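Local coordinates for protein ADP-ribosylating toxin CARDS (Mycoplasma pneumoniae, PDB 4TLV) that transfers ADP-ribose from NAD(+) to multiple target proteins in vitro and, as its bacterium's main virulence factor, causes vacuoles in mammalian cells, at residues F36-S41 and S47-T52; L390-K395 and S399-Y404; T456-L459 and S463-M466. All coordinates share one frame; numbering follows the deposited sequence.

Contact 1 of 3, residues F36-S41 and S47-T52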
ATOM      1  N   PHE A  36     -11.325 -13.348   8.714  1.00 12.27           N
ATOM      2  CA  PHE A  36      -9.983 -13.913   8.683  1.00 13.52           C
ATOM      3  C   PHE A  36      -9.826 -15.025   7.645  1.00 13.26           C
ATOM      4  O   PHE A  36      -8.792 -15.107   6.975  1.00 12.10           O
ATOM      5  CB  PHE A  36      -9.534 -14.386  10.073  1.00 16.47           C
ATOM      6  CG  PHE A  36      -9.104 -13.262  10.979  1.00 15.64           C
ATOM      7  CD1 PHE A  36      -7.799 -12.804  10.965  1.00 24.85           C
ATOM      8  CD2 PHE A  36     -10.009 -12.652  11.823  1.00 16.19           C
ATOM      9  CE1 PHE A  36      -7.402 -11.758  11.796  1.00 25.43           C
ATOM     10  CE2 PHE A  36      -9.622 -11.613  12.649  1.00 19.77           C
ATOM     11  CZ  PHE A  36      -8.323 -11.170  12.639  1.00 18.54           C
ATOM     12  N   GLU A  37     -10.836 -15.885   7.507  1.00 12.39           N
ATOM     13  CA  GLU A  37     -10.761 -16.951   6.498  1.00 12.54           C
ATOM     14  C   GLU A  37     -10.698 -16.383   5.080  1.00 13.86           C
ATOM     15  O   GLU A  37     -10.097 -16.986   4.183  1.00 12.01           O
ATOM     16  CB  GLU A  37     -11.957 -17.910   6.614  1.00 13.33           C
ATOM     17  CG  GLU A  37     -11.858 -18.829   7.837  1.00 13.28           C
ATOM     18  CD  GLU A  37     -13.019 -19.809   7.936  1.00 28.74           C
ATOM     19  OE1 GLU A  37     -13.951 -19.730   7.108  1.00 28.02           O
ATOM     20  OE2 GLU A  37     -13.001 -20.664   8.846  1.00 33.59           O
ATOM     21  N   HIS A  38     -11.343 -15.239   4.876  1.00 12.00           N
ATOM     22  CA  HIS A  38     -11.337 -14.596   3.565  1.00 12.27           C
ATOM     23  C   HIS A  38      -9.969 -13.985   3.245  1.00 11.37           C
ATOM     24  O   HIS A  38      -9.460 -14.113   2.123  1.00 13.75           O
ATOM     25  CB  HIS A  38     -12.412 -13.511   3.491  1.00 13.25           C
ATOM     26  CG  HIS A  38     -12.341 -12.705   2.240  1.00 11.75           C
ATOM     27  ND1 HIS A  38     -12.618 -13.243   1.000  1.00 13.10           N
ATOM     28  CD2 HIS A  38     -11.956 -11.424   2.026  1.00 12.08           C
ATOM     29  CE1 HIS A  38     -12.421 -12.317   0.074  1.00 15.11           C
ATOM     30  NE2 HIS A  38     -12.028 -11.202   0.671  1.00 12.07           N
ATOM     31  N   ILE A  39      -9.383 -13.313   4.229  1.00 12.02           N
ATOM     32  CA  ILE A  39      -8.056 -12.721   4.089  1.00 13.35           C
ATOM     33  C   ILE A  39      -7.000 -13.813   3.897  1.00 13.65           C
ATOM     34  O   ILE A  39      -6.063 -13.660   3.098  1.00 13.89           O
ATOM     35  CB  ILE A  39      -7.677 -11.882   5.338  1.00 14.50           C
ATOM     36  CG1 ILE A  39      -8.585 -10.654   5.446  1.00 13.68           C
ATOM     37  CG2 ILE A  39      -6.226 -11.457   5.274  1.00 18.89           C
ATOM     38  CD1 ILE A  39      -8.580  -9.777   4.193  1.00 13.28           C
ATOM     39  N   LEU A  40      -7.158 -14.922   4.620  1.00 10.84           N
ATOM     40  CA  LEU A  40      -6.141 -15.979   4.614  1.00 13.33           C
ATOM     41  C   LEU A  40      -6.452 -17.136   3.661  1.00 11.46           C
ATOM     42  O   LEU A  40      -5.698 -18.112   3.587  1.00 13.71           O
ATOM     43  CB  LEU A  40      -5.937 -16.518   6.038  1.00 11.61           C
ATOM     44  CG  LEU A  40      -5.515 -15.496   7.089  1.00 14.98           C
ATOM     45  CD1 LEU A  40      -5.529 -16.133   8.479  1.00 15.08           C
ATOM     46  CD2 LEU A  40      -4.117 -14.980   6.742  1.00 13.05           C
ATOM     47  N   SER A  41      -7.572 -17.035   2.946  1.00 12.59           N
ATOM     48  CA  SER A  41      -7.996 -18.067   1.994  1.00 12.00           C
ATOM     49  C   SER A  41      -8.071 -19.463   2.630  1.00 15.26           C
ATOM     50  O   SER A  41      -7.737 -20.461   1.996  1.00 14.93           O
ATOM     51  CB  SER A  41      -7.096 -18.107   0.750  1.00 12.90           C
ATOM     52  OG  SER A  41      -7.029 -16.837   0.095  1.00 11.55           O
ATOM     53  N   SER A  47     -16.356 -18.424   0.820  1.00 13.74           N
ATOM     54  CA  SER A  47     -16.609 -17.069   1.322  1.00 14.73           C
ATOM     55  C   SER A  47     -17.810 -16.354   0.694  1.00 14.18           C
ATOM     56  O   SER A  47     -18.087 -16.475  -0.506  1.00 11.12           O
ATOM     57  CB  SER A  47     -15.376 -16.173   1.185  1.00 13.34           C
ATOM     58  OG  SER A  47     -15.605 -14.938   1.847  1.00 12.75           O
ATOM     59  N   TYR A  48     -18.506 -15.588   1.532  1.00 11.67           N
ATOM     60  CA  TYR A  48     -19.614 -14.747   1.102  1.00 12.18           C
ATOM     61  C   TYR A  48     -19.072 -13.425   0.581  1.00 10.84           C
ATOM     62  O   TYR A  48     -19.800 -12.654   0.010  1.00 10.54           O
ATOM     63  CB  TYR A  48     -20.509 -14.440   2.306  1.00 10.11           C
ATOM     64  CG  TYR A  48     -21.806 -13.736   1.980  1.00 10.89           C
ATOM     65  CD1 TYR A  48     -22.788 -14.367   1.212  1.00 11.71           C
ATOM     66  CD2 TYR A  48     -22.080 -12.468   2.490  1.00  9.46           C
ATOM     67  CE1 TYR A  48     -23.979 -13.743   0.929  1.00 11.66           C
ATOM     68  CE2 TYR A  48     -23.281 -11.832   2.220  1.00 13.36           C
ATOM     69  CZ  TYR A  48     -24.226 -12.471   1.434  1.00 11.89           C
ATOM     70  OH  TYR A  48     -25.415 -11.833   1.159  1.00 11.34           O
ATOM     71  N   PHE A  49     -17.780 -13.171   0.800  1.00 10.17           N
ATOM     72  CA  PHE A  49     -17.198 -11.889   0.445  1.00 10.16           C
ATOM     73  C   PHE A  49     -16.606 -11.942  -0.960  1.00 13.09           C
ATOM     74  O   PHE A  49     -15.945 -12.919  -1.308  1.00 14.31           O
ATOM     75  CB  PHE A  49     -16.090 -11.527   1.436  1.00  9.54           C
ATOM     76  CG  PHE A  49     -16.560 -11.414   2.869  1.00 12.82           C
ATOM     77  CD1 PHE A  49     -17.839 -10.943   3.159  1.00 12.36           C
ATOM     78  CD2 PHE A  49     -15.723 -11.767   3.925  1.00 13.06           C
ATOM     79  CE1 PHE A  49     -18.285 -10.826   4.476  1.00 12.42           C
ATOM     80  CE2 PHE A  49     -16.157 -11.645   5.248  1.00 12.78           C
ATOM     81  CZ  PHE A  49     -17.460 -11.173   5.518  1.00 11.93           C
ATOM     82  N   ILE A  50     -16.820 -10.887  -1.750  1.00 11.14           N
ATOM     83  CA  ILE A  50     -16.203 -10.797  -3.085  1.00 12.59           C
ATOM     84  C   ILE A  50     -15.106  -9.732  -3.091  1.00 11.63           C
ATOM     85  O   ILE A  50     -15.325  -8.609  -2.651  1.00 11.10           O
ATOM     86  CB  ILE A  50     -17.234 -10.458  -4.161  1.00 12.68           C
ATOM     87  CG1 ILE A  50     -18.297 -11.560  -4.250  1.00 12.30           C
ATOM     88  CG2 ILE A  50     -16.566 -10.295  -5.533  1.00 10.35           C
ATOM     89  CD1 ILE A  50     -19.443 -11.199  -5.201  1.00 11.17           C
ATOM     90  N   SER A  51     -13.928 -10.081  -3.605  1.00 11.52           N
ATOM     91  CA  SER A  51     -12.786  -9.161  -3.563  1.00 11.36           C
ATOM     92  C   SER A  51     -12.729  -8.190  -4.736  1.00 12.51           C
ATOM     93  O   SER A  51     -13.033  -8.541  -5.880  1.00 10.45           O
ATOM     94  CB  SER A  51     -11.469  -9.942  -3.501  1.00 12.04           C
ATOM     95  OG  SER A  51     -11.389 -10.810  -4.630  1.00 19.36           O
ATOM     96  N   THR A  52     -12.335  -6.961  -4.425  1.00 13.17           N
ATOM     97  CA  THR A  52     -12.049  -5.940  -5.420  1.00 10.92           C
ATOM     98  C   THR A  52     -10.876  -5.133  -4.872  1.00 12.16           C
ATOM     99  O   THR A  52     -10.484  -5.282  -3.716  1.00 10.80           O
ATOM    100  CB  THR A  52     -13.235  -4.951  -5.616  1.00 11.75           C
ATOM    101  OG1 THR A  52     -13.376  -4.145  -4.432  1.00 16.19           O
ATOM    102  CG2 THR A  52     -14.557  -5.686  -5.907  1.00 14.28           C
TER
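His38 and Phe49 carry this contact, in which helix 35-40 packs against the start of strand 49-53 inside the mono-ADP-ribosyltransferase domain. The benzylic CB of Phe49 sits over the middle of the imidazole, 3.9 Å from the centroid of the His38 ring, a CH-pi contact. The phenyl beyond it turns its edge to the same imidazole, with the two planes at 87°, a T-shaped pair. That edge also receives the histidine stem, Phe49 CD2 lying 3.8 Å from His38 CB. His38 CG stands anti to the backbone N (chi1 173°), which carries the ring across to the strand. Ser47 OG approaches obliquely, 3.5 Å from His38 ND1, without a hydrogen bond between them. On the NE2 side of the imidazole, Ser51 CB lies near the ring plane, 4.4 Å from His38 NE2. Within its own segment, Ser47 OG accepts from Phe49 N at 3.0 Å and 163°, an ST turn at the entry to the strand. In the next shell, Phe136 and Trp197 meet the Phe49 ring. Arg12 binds the carbonyl oxygen of Ser51, the residue that opens the Ser-Thr-Ser run of the strand. This grouping of arginine, Ser-Thr-Ser and a glutamate, Glu134, is consistent with the NAD-binding cleft of pertussis-like toxins. The glutamate reaches the imidazole itself, His38 NE2 being hydrogen-bonded to Glu134 OE2.

Contact 2 of 3, residues L390-K395 and S399-Y404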
ATOM      1  N   LEU A 390       8.145  10.699 -17.419  1.00 17.52           N
ATOM      2  CA  LEU A 390       9.382  11.275 -16.913  1.00 18.49           C
ATOM      3  C   LEU A 390      10.034  12.123 -18.002  1.00 20.76           C
ATOM      4  O   LEU A 390       9.961  11.781 -19.184  1.00 21.62           O
ATOM      5  CB  LEU A 390      10.351  10.172 -16.483  1.00 17.32           C
ATOM      6  CG  LEU A 390       9.975   9.308 -15.274  1.00 17.36           C
ATOM      7  CD1 LEU A 390      11.042   8.207 -15.090  1.00 16.11           C
ATOM      8  CD2 LEU A 390       9.854  10.171 -14.012  1.00 15.53           C
ATOM      9  N   PHE A 391      10.680  13.212 -17.595  1.00 19.86           N
ATOM     10  CA  PHE A 391      11.317  14.142 -18.535  1.00 24.17           C
ATOM     11  C   PHE A 391      12.672  14.626 -18.011  1.00 21.42           C
ATOM     12  O   PHE A 391      12.909  14.650 -16.803  1.00 18.94           O
ATOM     13  CB  PHE A 391      10.416  15.365 -18.771  1.00 21.61           C
ATOM     14  CG  PHE A 391       9.236  15.101 -19.655  1.00 21.77           C
ATOM     15  CD1 PHE A 391       8.089  14.493 -19.151  1.00 19.57           C
ATOM     16  CD2 PHE A 391       9.258  15.483 -20.995  1.00 21.05           C
ATOM     17  CE1 PHE A 391       6.996  14.248 -19.971  1.00 20.55           C
ATOM     18  CE2 PHE A 391       8.163  15.240 -21.828  1.00 24.05           C
ATOM     19  CZ  PHE A 391       7.029  14.628 -21.319  1.00 22.99           C
ATOM     20  N   TRP A 392      13.563  15.007 -18.923  1.00 20.65           N
ATOM     21  CA  TRP A 392      14.749  15.773 -18.545  1.00 22.71           C
ATOM     22  C   TRP A 392      14.842  17.007 -19.438  1.00 28.77           C
ATOM     23  O   TRP A 392      14.208  17.069 -20.491  1.00 25.95           O
ATOM     24  CB  TRP A 392      16.032  14.947 -18.644  1.00 20.45           C
ATOM     25  CG  TRP A 392      16.532  14.729 -20.051  1.00 26.08           C
ATOM     26  CD1 TRP A 392      15.886  14.083 -21.058  1.00 26.31           C
ATOM     27  CD2 TRP A 392      17.792  15.158 -20.594  1.00 25.47           C
ATOM     28  NE1 TRP A 392      16.661  14.074 -22.194  1.00 25.79           N
ATOM     29  CE2 TRP A 392      17.833  14.736 -21.937  1.00 26.97           C
ATOM     30  CE3 TRP A 392      18.881  15.864 -20.074  1.00 28.22           C
ATOM     31  CZ2 TRP A 392      18.926  14.987 -22.770  1.00 29.53           C
ATOM     32  CZ3 TRP A 392      19.972  16.108 -20.903  1.00 32.01           C
ATOM     33  CH2 TRP A 392      19.981  15.673 -22.236  1.00 29.06           C
ATOM     34  N   ASN A 393      15.619  17.985 -18.994  1.00 28.69           N
ATOM     35  CA  ASN A 393      15.854  19.193 -19.768  1.00 29.56           C
ATOM     36  C   ASN A 393      17.048  18.994 -20.688  1.00 27.78           C
ATOM     37  O   ASN A 393      18.193  18.950 -20.232  1.00 26.91           O
ATOM     38  CB  ASN A 393      16.094  20.374 -18.830  1.00 31.26           C
ATOM     39  CG  ASN A 393      16.215  21.686 -19.576  1.00 37.10           C
ATOM     40  OD1 ASN A 393      16.800  21.747 -20.661  1.00 33.74           O
ATOM     41  ND2 ASN A 393      15.659  22.745 -19.000  1.00 36.88           N
ATOM     42  N   THR A 394      16.769  18.856 -21.983  1.00 30.73           N
ATOM     43  CA  THR A 394      17.793  18.542 -22.981  1.00 31.23           C
ATOM     44  C   THR A 394      18.899  19.588 -23.048  1.00 33.48           C
ATOM     45  O   THR A 394      20.005  19.306 -23.512  1.00 35.92           O
ATOM     46  CB  THR A 394      17.183  18.396 -24.383  1.00 34.34           C
ATOM     47  OG1 THR A 394      16.472  19.597 -24.715  1.00 36.58           O
ATOM     48  CG2 THR A 394      16.227  17.205 -24.431  1.00 30.34           C
ATOM     49  N   LYS A 395      18.605  20.794 -22.571  1.00 37.24           N
ATOM     50  CA  LYS A 395      19.594  21.863 -22.590  1.00 38.60           C
ATOM     51  C   LYS A 395      20.432  21.942 -21.311  1.00 43.99           C
ATOM     52  O   LYS A 395      21.460  22.617 -21.287  1.00 38.79           O
ATOM     53  CB  LYS A 395      18.928  23.206 -22.887  1.00 35.81           C
ATOM     54  CG  LYS A 395      18.513  23.377 -24.344  1.00 45.92           C
ATOM     55  CD  LYS A 395      17.855  24.729 -24.576  1.00 58.38           C
ATOM     56  CE  LYS A 395      17.790  25.074 -26.060  1.00 56.54           C
ATOM     57  NZ  LYS A 395      17.147  23.988 -26.852  1.00 60.42           N
ATOM     58  N   SER A 399      27.349  17.190 -15.165  1.00 39.97           N
ATOM     59  CA  SER A 399      27.480  15.738 -15.080  1.00 37.41           C
ATOM     60  C   SER A 399      26.175  15.050 -14.671  1.00 37.10           C
ATOM     61  O   SER A 399      25.937  13.896 -15.016  1.00 36.30           O
ATOM     62  CB  SER A 399      28.584  15.384 -14.075  1.00 42.11           C
ATOM     63  OG  SER A 399      28.539  14.013 -13.712  1.00 54.48           O
ATOM     64  N   GLN A 400      25.345  15.760 -13.918  1.00 31.76           N
ATOM     65  CA  GLN A 400      24.114  15.192 -13.386  1.00 31.84           C
ATOM     66  C   GLN A 400      22.939  16.031 -13.838  1.00 31.69           C
ATOM     67  O   GLN A 400      22.997  17.257 -13.795  1.00 36.33           O
ATOM     68  CB  GLN A 400      24.163  15.153 -11.853  1.00 29.48           C
ATOM     69  CG  GLN A 400      25.295  14.314 -11.291  1.00 33.91           C
ATOM     70  CD  GLN A 400      25.345  14.322  -9.777  1.00 36.16           C
ATOM     71  OE1 GLN A 400      24.637  15.091  -9.122  1.00 42.17           O
ATOM     72  NE2 GLN A 400      26.187  13.461  -9.210  1.00 38.97           N
ATOM     73  N   HIS A 401      21.870  15.379 -14.272  1.00 25.91           N
ATOM     74  CA  HIS A 401      20.688  16.101 -14.713  1.00 21.59           C
ATOM     75  C   HIS A 401      19.488  15.759 -13.844  1.00 26.04           C
ATOM     76  O   HIS A 401      19.304  14.605 -13.440  1.00 21.46           O
ATOM     77  CB  HIS A 401      20.399  15.791 -16.180  1.00 24.23           C
ATOM     78  CG  HIS A 401      21.565  16.049 -17.081  1.00 30.39           C
ATOM     79  ND1 HIS A 401      21.943  17.162 -17.753  1.00 33.14           N
ATOM     80  CD2 HIS A 401      22.522  15.094 -17.350  1.00 31.26           C
ATOM     81  CE1 HIS A 401      23.102  16.856 -18.425  1.00 33.73           C
ATOM     82  NE2 HIS A 401      23.433  15.604 -18.162  1.00 36.15           N
ATOM     83  N   ASP A 402      18.679  16.774 -13.567  1.00 20.88           N
ATOM     84  CA  ASP A 402      17.487  16.607 -12.763  1.00 26.20           C
ATOM     85  C   ASP A 402      16.407  15.831 -13.507  1.00 22.91           C
ATOM     86  O   ASP A 402      16.361  15.821 -14.743  1.00 20.07           O
ATOM     87  CB  ASP A 402      16.947  17.967 -12.326  1.00 28.65           C
ATOM     88  CG  ASP A 402      17.776  18.590 -11.211  1.00 33.34           C
ATOM     89  OD1 ASP A 402      18.734  17.943 -10.731  1.00 28.53           O
ATOM     90  OD2 ASP A 402      17.459  19.726 -10.809  1.00 37.54           O
ATOM     91  N   LEU A 403      15.541  15.183 -12.737  1.00 20.10           N
ATOM     92  CA  LEU A 403      14.472  14.356 -13.282  1.00 20.54           C
ATOM     93  C   LEU A 403      13.118  14.968 -12.950  1.00 19.75           C
ATOM     94  O   LEU A 403      12.850  15.291 -11.794  1.00 22.54           O
ATOM     95  CB  LEU A 403      14.559  12.929 -12.713  1.00 18.36           C
ATOM     96  CG  LEU A 403      13.474  11.953 -13.158  1.00 19.91           C
ATOM     97  CD1 LEU A 403      13.565  11.698 -14.667  1.00 18.84           C
ATOM     98  CD2 LEU A 403      13.575  10.634 -12.357  1.00 18.01           C
ATOM     99  N   TYR A 404      12.267  15.122 -13.964  1.00 16.37           N
ATOM    100  CA  TYR A 404      10.956  15.747 -13.776  1.00 19.28           C
ATOM    101  C   TYR A 404       9.815  14.828 -14.190  1.00 17.50           C
ATOM    102  O   TYR A 404      10.026  13.828 -14.865  1.00 20.93           O
ATOM    103  CB  TYR A 404      10.848  17.041 -14.587  1.00 20.55           C
ATOM    104  CG  TYR A 404      12.010  17.993 -14.388  1.00 24.00           C
ATOM    105  CD1 TYR A 404      12.111  18.774 -13.240  1.00 26.92           C
ATOM    106  CD2 TYR A 404      13.007  18.108 -15.349  1.00 26.51           C
ATOM    107  CE1 TYR A 404      13.179  19.644 -13.056  1.00 27.77           C
ATOM    108  CE2 TYR A 404      14.080  18.975 -15.178  1.00 24.60           C
ATOM    109  CZ  TYR A 404      14.156  19.741 -14.034  1.00 26.94           C
ATOM    110  OH  TYR A 404      15.221  20.594 -13.866  1.00 33.78           O
TER
HETATM  111  O   HOH W   1      17.289  17.589 -16.603  1.00 23.22           O
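His401 meets Trp392 where the hairpin of strands 388-393 and 401-407 opens out, in the beta-trefoil domain D2. The indole presents the edge of its six-membered ring to one face of the imidazole: Trp392 CZ3 is 3.9 Å from His401 ND1, and the planes stand at 79°, an edge-to-face pair displaced toward the imidazole rim. Trp392 CG lies between its own backbone N and carbonyl carbon (chi1 76°), which brings the indole alongside the histidine, both side chains pointing the same way. Outside partners fix the polar ends: Ser396 OG bonds His401 ND1, and Glu416 bonds the indole NE1. At Asp402 the strands are too far apart for a direct bond, and a water joins them instead, donating to Asp402 O at 2.7 Å and accepting from Asn393 N. Leu403 then turns inward, its CD1 packing 4.0 Å from Leu390 CB, with Leu301 of strand 298-303 also against it. Tyr404 and Phe391 form an antiparallel hydrogen-bonded pair. Tyr404 N reaches Phe391 O at 2.9 Å, and Phe391 N donates back to Tyr404 O. The edge of the Tyr404 ring faces the chain at Asn393 N and Trp392 CA, with Tyr404 CD2 3.8 Å from Phe391 O. The tyrosine carbonyl also takes a CA-H...O contact, with Leu390 CA 3.3 Å from Tyr404 O.

Contact 3 of 3, residues T456-L459 and S463-M466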
ATOM      1  N   THR A 456       2.084  20.036  16.233  1.00 18.66           N
ATOM      2  CA  THR A 456       2.889  18.890  15.832  1.00 15.91           C
ATOM      3  C   THR A 456       3.812  18.498  16.994  1.00 19.33           C
ATOM      4  O   THR A 456       4.269  19.357  17.758  1.00 20.40           O
ATOM      5  CB  THR A 456       3.695  19.222  14.549  1.00 19.21           C
ATOM      6  OG1 THR A 456       4.275  18.028  14.013  1.00 21.61           O
ATOM      7  CG2 THR A 456       4.803  20.248  14.842  1.00 22.78           C
ATOM      8  N   PRO A 457       4.083  17.196  17.152  1.00 21.75           N
ATOM      9  CA  PRO A 457       4.971  16.745  18.227  1.00 16.18           C
ATOM     10  C   PRO A 457       6.396  17.225  17.982  1.00 24.25           C
ATOM     11  O   PRO A 457       6.804  17.409  16.827  1.00 20.09           O
ATOM     12  CB  PRO A 457       4.937  15.217  18.108  1.00 22.14           C
ATOM     13  CG  PRO A 457       3.869  14.905  17.123  1.00 24.65           C
ATOM     14  CD  PRO A 457       3.682  16.096  16.265  1.00 21.42           C
ATOM     15  N   GLN A 458       7.131  17.448  19.065  1.00 21.70           N
ATOM     16  CA  GLN A 458       8.563  17.754  18.997  1.00 24.40           C
ATOM     17  C   GLN A 458       9.290  16.648  19.731  1.00 23.32           C
ATOM     18  O   GLN A 458       8.715  16.013  20.618  1.00 20.00           O
ATOM     19  CB  GLN A 458       8.868  19.091  19.677  1.00 26.02           C
ATOM     20  CG  GLN A 458       8.237  20.295  19.011  1.00 27.19           C
ATOM     21  CD  GLN A 458       9.045  20.831  17.832  1.00 41.70           C
ATOM     22  OE1 GLN A 458       8.561  20.874  16.700  1.00 48.38           O
ATOM     23  NE2 GLN A 458      10.274  21.255  18.098  1.00 46.42           N
ATOM     24  N   LEU A 459      10.563  16.437  19.392  1.00 21.33           N
ATOM     25  CA  LEU A 459      11.323  15.337  19.962  1.00 19.88           C
ATOM     26  C   LEU A 459      11.508  15.510  21.460  1.00 20.98           C
ATOM     27  O   LEU A 459      11.758  14.549  22.180  1.00 23.29           O
ATOM     28  CB  LEU A 459      12.678  15.214  19.260  1.00 21.40           C
ATOM     29  CG  LEU A 459      12.571  14.664  17.835  1.00 22.19           C
ATOM     30  CD1 LEU A 459      13.931  14.716  17.124  1.00 23.22           C
ATOM     31  CD2 LEU A 459      12.038  13.243  17.884  1.00 18.92           C
ATOM     32  N   SER A 463       5.108  20.406  21.977  1.00 21.99           N
ATOM     33  CA  SER A 463       4.526  20.620  20.650  1.00 22.71           C
ATOM     34  C   SER A 463       4.911  21.972  20.087  1.00 23.11           C
ATOM     35  O   SER A 463       5.169  22.925  20.824  1.00 26.76           O
ATOM     36  CB  SER A 463       2.988  20.526  20.674  1.00 17.46           C
ATOM     37  OG  SER A 463       2.566  19.366  21.347  1.00 19.33           O
ATOM     38  N   TYR A 464       4.910  22.043  18.767  1.00 21.25           N
ATOM     39  CA  TYR A 464       5.158  23.259  18.016  1.00 22.82           C
ATOM     40  C   TYR A 464       3.844  23.575  17.318  1.00 30.27           C
ATOM     41  O   TYR A 464       3.093  22.665  16.956  1.00 23.98           O
ATOM     42  CB  TYR A 464       6.265  22.958  17.007  1.00 33.27           C
ATOM     43  CG  TYR A 464       6.769  24.071  16.113  1.00 38.99           C
ATOM     44  CD1 TYR A 464       5.920  24.724  15.229  1.00 44.81           C
ATOM     45  CD2 TYR A 464       8.120  24.413  16.097  1.00 50.70           C
ATOM     46  CE1 TYR A 464       6.390  25.723  14.374  1.00 49.03           C
ATOM     47  CE2 TYR A 464       8.606  25.409  15.244  1.00 54.10           C
ATOM     48  CZ  TYR A 464       7.734  26.059  14.386  1.00 56.79           C
ATOM     49  OH  TYR A 464       8.198  27.043  13.536  1.00 59.19           O
ATOM     50  N   GLN A 465       3.550  24.856  17.134  1.00 28.50           N
ATOM     51  CA  GLN A 465       2.302  25.240  16.502  1.00 23.75           C
ATOM     52  C   GLN A 465       2.462  25.326  14.997  1.00 28.61           C
ATOM     53  O   GLN A 465       2.857  26.355  14.455  1.00 31.00           O
ATOM     54  CB  GLN A 465       1.774  26.564  17.070  1.00 25.99           C
ATOM     55  CG  GLN A 465       0.298  26.818  16.755  1.00 24.46           C
ATOM     56  CD  GLN A 465       0.070  27.341  15.355  1.00 31.06           C
ATOM     57  OE1 GLN A 465       0.412  28.484  15.043  1.00 29.16           O
ATOM     58  NE2 GLN A 465      -0.534  26.515  14.503  1.00 26.22           N
ATOM     59  N   MET A 466       2.158  24.216  14.337  1.00 21.98           N
ATOM     60  CA  MET A 466       2.146  24.123  12.887  1.00 24.25           C
ATOM     61  C   MET A 466       1.590  22.741  12.538  1.00 23.21           C
ATOM     62  O   MET A 466       1.567  21.834  13.378  1.00 20.31           O
ATOM     63  CB  MET A 466       3.556  24.303  12.306  1.00 30.24           C
ATOM     64  CG  MET A 466       4.561  23.282  12.816  1.00 30.06           C
ATOM     65  SD  MET A 466       6.229  23.407  12.103  1.00 46.96           S
ATOM     66  CE  MET A 466       6.094  22.292  10.709  1.00 29.14           C
TER
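The amide of Gln458 leans over the stem of Tyr464, its plane 35° from that of the phenol ring. Its oxygen does the touching: Gln458 OE1 lies 3.1 Å from Tyr464 CB and approaches the ring obliquely. A bend at chi2 of the glutamine (-83°) folds the amide back over the neighbouring strand, so that Gln458 CG also rests near the peptide between Ser463 and Tyr464. The methyl of Thr456 likewise comes obliquely to the phenol, while at the ring edge, in its plane, sits the backbone N of Met466. Beneath these side chains the strands are joined by two backbone bonds. Thr456 N donates to Tyr464 O at 2.9 Å, and Tyr464 N donates to Thr456 O at 2.9 Å. Thr456 O gains a further CA-H...O contact, 3.2 Å from Ser463 CA. On the face shared by Thr456 and Tyr464, Thr456 CG2 packs 3.7 Å from Met466 CG. Thr456 OG1 is anti to the backbone N (chi1 -169°), which turns CG2 toward Tyr464 and Met466; OG1 is hydrogen-bonded to Thr468 OG1. Ser463 OG is gripped from outside by Gly565 O and by the indole N-H groups of Trp448 and Trp567, which ties Ser463 to strand 448-450 of its own sheet and to the neighbourhood of strand 567-570. Thr456 with Tyr464 forms a hydrogen-bonded pair and Pro457 with Ser463 a non-hydrogen-bonded one, the ladder of a short antiparallel beta hairpin in the beta-trefoil domain D3.

The three contacts follow one another along the chain, each in a different domain. Contact 1 joins a helix to an outer strand of a three-stranded sheet in the N-terminal transferase domain. Contacts 2 and 3 are hairpins of the two beta-trefoil domains, D2 and D3, and belong to separate sheets. None touches another: centres lie about 46 Å apart for contacts 1 and 2, about 41 Å for contacts 1 and 3, and about 37 Å for contacts 2 and 3. Contact 1 lies on the opposite side of the chain's centre from both hairpins. The transferase-domain contact thus lies far from both trefoil hairpins, which lie within the C-terminal part of the toxin that is required for interaction with annexin A2.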